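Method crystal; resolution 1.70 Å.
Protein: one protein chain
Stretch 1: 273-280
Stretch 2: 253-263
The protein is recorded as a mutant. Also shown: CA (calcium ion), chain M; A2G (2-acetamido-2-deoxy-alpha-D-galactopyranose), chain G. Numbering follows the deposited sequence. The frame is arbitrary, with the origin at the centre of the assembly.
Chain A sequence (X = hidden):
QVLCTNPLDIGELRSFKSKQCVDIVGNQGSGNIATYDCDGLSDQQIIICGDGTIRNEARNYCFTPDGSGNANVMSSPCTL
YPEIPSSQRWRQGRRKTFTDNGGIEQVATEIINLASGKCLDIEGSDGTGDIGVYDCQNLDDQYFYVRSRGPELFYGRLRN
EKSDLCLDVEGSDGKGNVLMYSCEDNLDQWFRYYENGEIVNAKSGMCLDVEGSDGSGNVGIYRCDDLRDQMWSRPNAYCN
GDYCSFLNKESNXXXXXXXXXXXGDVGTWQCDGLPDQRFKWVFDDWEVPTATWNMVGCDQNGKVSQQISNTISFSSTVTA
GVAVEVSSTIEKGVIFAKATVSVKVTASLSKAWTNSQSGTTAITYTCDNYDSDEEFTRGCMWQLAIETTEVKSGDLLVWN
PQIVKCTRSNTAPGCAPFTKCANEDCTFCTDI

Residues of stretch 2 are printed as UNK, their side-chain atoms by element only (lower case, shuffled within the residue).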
# COMPACT_ATOMS: atom_id res chain seq x y z
N GLY A 273 3.33 -16.49 -30.67
CA GLY A 273 3.41 -15.25 -31.44
C GLY A 273 2.10 -14.80 -32.04
O GLY A 273 2.06 -13.79 -32.74
N LEU A 274 1.03 -15.54 -31.77
CA LEU A 274 -0.30 -15.23 -32.34
C LEU A 274 -0.95 -14.07 -31.57
O LEU A 274 -0.65 -13.86 -30.39
CB LEU A 274 -1.18 -16.48 -32.33
CG LEU A 274 -0.66 -17.68 -33.17
CD1 LEU A 274 -1.65 -18.84 -33.14
CD2 LEU A 274 -0.34 -17.29 -34.63
N PRO A 275 -1.81 -13.26 -32.26
CA PRO A 275 -2.42 -12.08 -31.62
C PRO A 275 -3.25 -12.36 -30.37
O PRO A 275 -3.36 -11.48 -29.50
CB PRO A 275 -3.28 -11.46 -32.74
CG PRO A 275 -3.34 -12.44 -33.82
CD PRO A 275 -2.15 -13.35 -33.69
N ASP A 276 -3.80 -13.57 -30.24
CA ASP A 276 -4.57 -13.89 -29.03
C ASP A 276 -3.68 -14.00 -27.78
O ASP A 276 -4.21 -14.06 -26.65
CB ASP A 276 -5.41 -15.17 -29.21
CG ASP A 276 -4.56 -16.40 -29.33
OD1 ASP A 276 -3.71 -16.45 -30.26
OD2 ASP A 276 -4.73 -17.31 -28.48
N GLN A 277 -2.35 -14.02 -27.96
CA GLN A 277 -1.41 -13.97 -26.82
C GLN A 277 -0.85 -12.57 -26.53
O GLN A 277 0.14 -12.44 -25.78
CB GLN A 277 -0.22 -14.93 -27.05
CG GLN A 277 -0.63 -16.39 -26.89
CD GLN A 277 0.52 -17.36 -27.05
OE1 GLN A 277 1.64 -16.96 -27.32
NE2 GLN A 277 0.24 -18.65 -26.80
N ARG A 278 -1.47 -11.54 -27.09
CA ARG A 278 -1.07 -10.14 -26.76
C ARG A 278 -2.28 -9.32 -26.25
O ARG A 278 -3.39 -9.54 -26.71
CB ARG A 278 -0.42 -9.46 -27.96
CG ARG A 278 0.94 -10.07 -28.32
CD ARG A 278 1.62 -9.26 -29.45
NE ARG A 278 0.88 -9.38 -30.71
CZ ARG A 278 1.03 -10.38 -31.60
NH1 ARG A 278 1.89 -11.38 -31.38
NH2 ARG A 278 0.31 -10.39 -32.71
N PHE A 279 -2.04 -8.42 -25.30
CA PHE A 279 -3.08 -7.64 -24.63
C PHE A 279 -2.56 -6.23 -24.46
O PHE A 279 -1.37 -6.02 -24.21
CB PHE A 279 -3.29 -8.17 -23.20
CG PHE A 279 -3.77 -9.60 -23.14
CD1 PHE A 279 -2.85 -10.65 -23.19
CD2 PHE A 279 -5.13 -9.89 -22.98
CE1 PHE A 279 -3.31 -11.99 -23.12
CE2 PHE A 279 -5.56 -11.23 -22.91
CZ PHE A 279 -4.63 -12.26 -22.97
N LYS A 280 -3.47 -5.26 -24.58
CA LYS A 280 -3.15 -3.83 -24.36
C LYS A 280 -3.79 -3.34 -23.06
O LYS A 280 -4.93 -3.69 -22.76
CB LYS A 280 -3.71 -3.02 -25.54
CG LYS A 280 -3.74 -1.52 -25.30
CD LYS A 280 -4.36 -0.75 -26.48
CE LYS A 280 -4.21 0.75 -26.24
NZ LYS A 280 -4.44 1.51 -27.48
N UNK A 253 6.06 -19.72 -19.99
CA UNK A 253 4.94 -19.84 -20.89
C UNK A 253 4.13 -18.54 -20.96
O UNK A 253 4.13 -17.75 -20.01
c UNK A 253 4.05 -21.01 -20.48
n UNK A 253 3.54 -25.98 -20.28
c UNK A 253 4.37 -24.83 -20.76
c UNK A 253 4.64 -22.36 -20.82
c UNK A 253 3.77 -23.50 -20.32
N UNK A 254 3.48 -18.32 -22.09
CA UNK A 254 2.69 -17.11 -22.30
C UNK A 254 1.30 -17.23 -21.68
O UNK A 254 0.67 -18.27 -21.76
c UNK A 254 2.55 -16.86 -23.80
s UNK A 254 3.84 -15.89 -24.51
N UNK A 255 0.81 -16.14 -21.09
CA UNK A 255 -0.61 -15.99 -20.86
C UNK A 255 -1.34 -16.17 -22.20
O UNK A 255 -1.01 -15.52 -23.20
c UNK A 255 -2.53 -12.88 -19.44
c UNK A 255 -2.66 -15.26 -18.59
c UNK A 255 -2.33 -14.35 -19.79
c UNK A 255 -0.87 -14.61 -20.24
N UNK A 256 -2.30 -17.11 -22.21
CA UNK A 256 -2.85 -17.66 -23.45
C UNK A 256 -4.38 -17.79 -23.41
O UNK A 256 -4.96 -18.05 -22.36
o UNK A 256 -3.49 -20.80 -24.75
c UNK A 256 -2.25 -19.06 -23.71
o UNK A 256 -2.68 -19.20 -26.04
c UNK A 256 -2.86 -19.73 -24.92
N UNK A 257 -5.02 -17.60 -24.56
CA UNK A 257 -6.44 -17.91 -24.69
C UNK A 257 -6.49 -19.20 -25.50
O UNK A 257 -5.76 -19.37 -26.49
c UNK A 257 -7.21 -16.79 -25.41
c UNK A 257 -6.92 -15.41 -24.76
c UNK A 257 -8.72 -17.06 -25.33
N UNK A 258 -7.35 -20.11 -25.05
CA UNK A 258 -7.54 -21.38 -25.72
C UNK A 258 -7.80 -21.17 -27.24
O UNK A 258 -8.51 -20.23 -27.62
o UNK A 258 -9.41 -22.91 -25.85
c UNK A 258 -8.68 -22.09 -25.00
N UNK A 259 -7.17 -21.98 -28.08
CA UNK A 259 -7.35 -21.84 -29.55
C UNK A 259 -6.71 -20.56 -30.06
O UNK A 259 -5.65 -20.15 -29.58
N UNK A 260 -7.33 -19.94 -31.06
CA UNK A 260 -6.71 -18.79 -31.69
C UNK A 260 -7.66 -17.64 -31.95
O UNK A 260 -7.28 -16.64 -32.56
c UNK A 260 -6.83 -19.63 -34.12
c UNK A 260 -5.92 -19.17 -32.97
o UNK A 260 -6.29 -20.01 -35.19
o UNK A 260 -8.07 -19.64 -33.97
N UNK A 261 -8.90 -17.75 -31.46
CA UNK A 261 -9.90 -16.72 -31.75
C UNK A 261 -9.99 -15.64 -30.67
O UNK A 261 -10.66 -14.60 -30.85
o UNK A 261 -11.65 -16.34 -34.81
c UNK A 261 -11.27 -17.36 -31.98
c UNK A 261 -10.98 -17.32 -34.49
c UNK A 261 -11.34 -18.16 -33.27
n UNK A 261 -9.90 -17.70 -35.17
N UNK A 262 -9.30 -15.88 -29.56
CA UNK A 262 -9.27 -14.88 -28.49
C UNK A 262 -10.55 -14.83 -27.67
O UNK A 262 -10.78 -13.87 -26.95
N UNK A 263 -11.34 -15.90 -27.71
CA UNK A 263 -12.66 -15.83 -27.09
C UNK A 263 -12.91 -16.75 -25.89
O UNK A 263 -13.88 -16.54 -25.15
c UNK A 263 -13.79 -15.04 -29.19
o UNK A 263 -13.54 -17.41 -28.70
c UNK A 263 -13.76 -16.12 -28.11
CA CA M . -3.94 -19.55 -28.07
O5 A2G G . -4.55 -24.49 -28.11
C1 A2G G . -4.15 -24.37 -29.49
O1 A2G G . -3.13 -25.34 -29.75
C2 A2G G . -3.68 -22.93 -29.79
N2 A2G G . -3.11 -22.88 -31.15
C3 A2G G . -2.61 -22.43 -28.80
O3 A2G G . -2.33 -21.04 -29.08
C4 A2G G . -3.09 -22.68 -27.36
O4 A2G G . -4.23 -21.85 -27.04
C5 A2G G . -3.54 -24.13 -27.15
C6 A2G G . -4.17 -24.25 -25.78
O6 A2G G . -4.39 -25.65 -25.54
C7 A2G G . -3.92 -22.71 -32.19
O7 A2G G . -5.14 -22.62 -32.05
C8 A2G G . -3.27 -22.67 -33.55
O HOH W 1 0.56 -13.35 -23.24
O HOH W 2 -7.48 -17.77 -28.58
O HOH W 3 -4.68 -15.70 -32.78
O HOH W 4 -2.08 -18.32 -29.18

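Position 253 carries four side-chain carbons in a row ending in nitrogen, extended through its last three torsions and out of reach of stretch 1. An unbranched chain ending in an amine is lysine, Lys253.

Position 254 has one carbon, then sulfur. Its CB lies 3.6 Å from Gln277 OE1, and the sulfur is bonded covalently elsewhere in the structure, which identifies Cys254.

Position 255 shows four carbons forked at the second; a fork one bond beyond CB means leucine. One methyl of Leu255, CD2, lies 3.9 Å from Phe279 CE1.

At 256, two carbons are followed by two oxygens on the second, a short carboxylate. One oxygen binds the calcium ion and the other approaches the sugar. This is Asp256: OD1 is 2.4 Å from the ion and accepts a hydrogen bond from Gln277 NE2 (3.1 Å, 171°), while OD2 lies 2.6 Å from A2G O4.

Position 257 has three carbons, branched at CB, hence valine. Val257 CG2 sits 4.3 Å from Phe279 CZ, an oblique approach to the ring.

Position 258 has one carbon and one oxygen, with CB pointing away from stretch 1: Ser258. Position 259 has no side-chain atoms and a phi of 69°, which favours glycine; Gly259 gives its carbonyl to the metal.

Position 260 again has two carbons, the second with two oxygens. Its CB lies 4.3 Å from Leu274 CD1, but the side-chain end leads away, where one oxygen accepts a hydrogen bond from the side-chain nitrogen of 261. Asp260 fits. At 261, three carbons ending in one oxygen and one nitrogen give Gln261, whose NE2 donates to Asp260 OD1 at 2.9 Å.

Position 262 lacks a side chain and has a phi of 76°; Gly262 CA packs 3.9 Å from Asp276 CB. Position 263, one carbon carrying an oxygen and a carbon, is Thr263, beyond contact.

The contact is organised around calcium. Asp276 OD2, Val257 O and Gly259 O each lie 2.4 Å from the ion. Asp276 OD2 is 3.0 Å from Val257 O without a hydrogen bond, because both oxygens bind the metal. A2G O3 and O4 and water 4 complete the coordination of the ion, together with Asp256 OD1. Water 2 donates to Asp276 OD2 and accepts from Gly262 N, each at 2.8 Å; water 3 joins Asp276 OD1 to Asp260 O, also at 2.8 Å each. Farther from the ion, Phe279 packs against Leu255 and Val257, adding an apolar component to the 458 Å² buried.

Stretch 2 (253-263) KCLDVSGDQGT
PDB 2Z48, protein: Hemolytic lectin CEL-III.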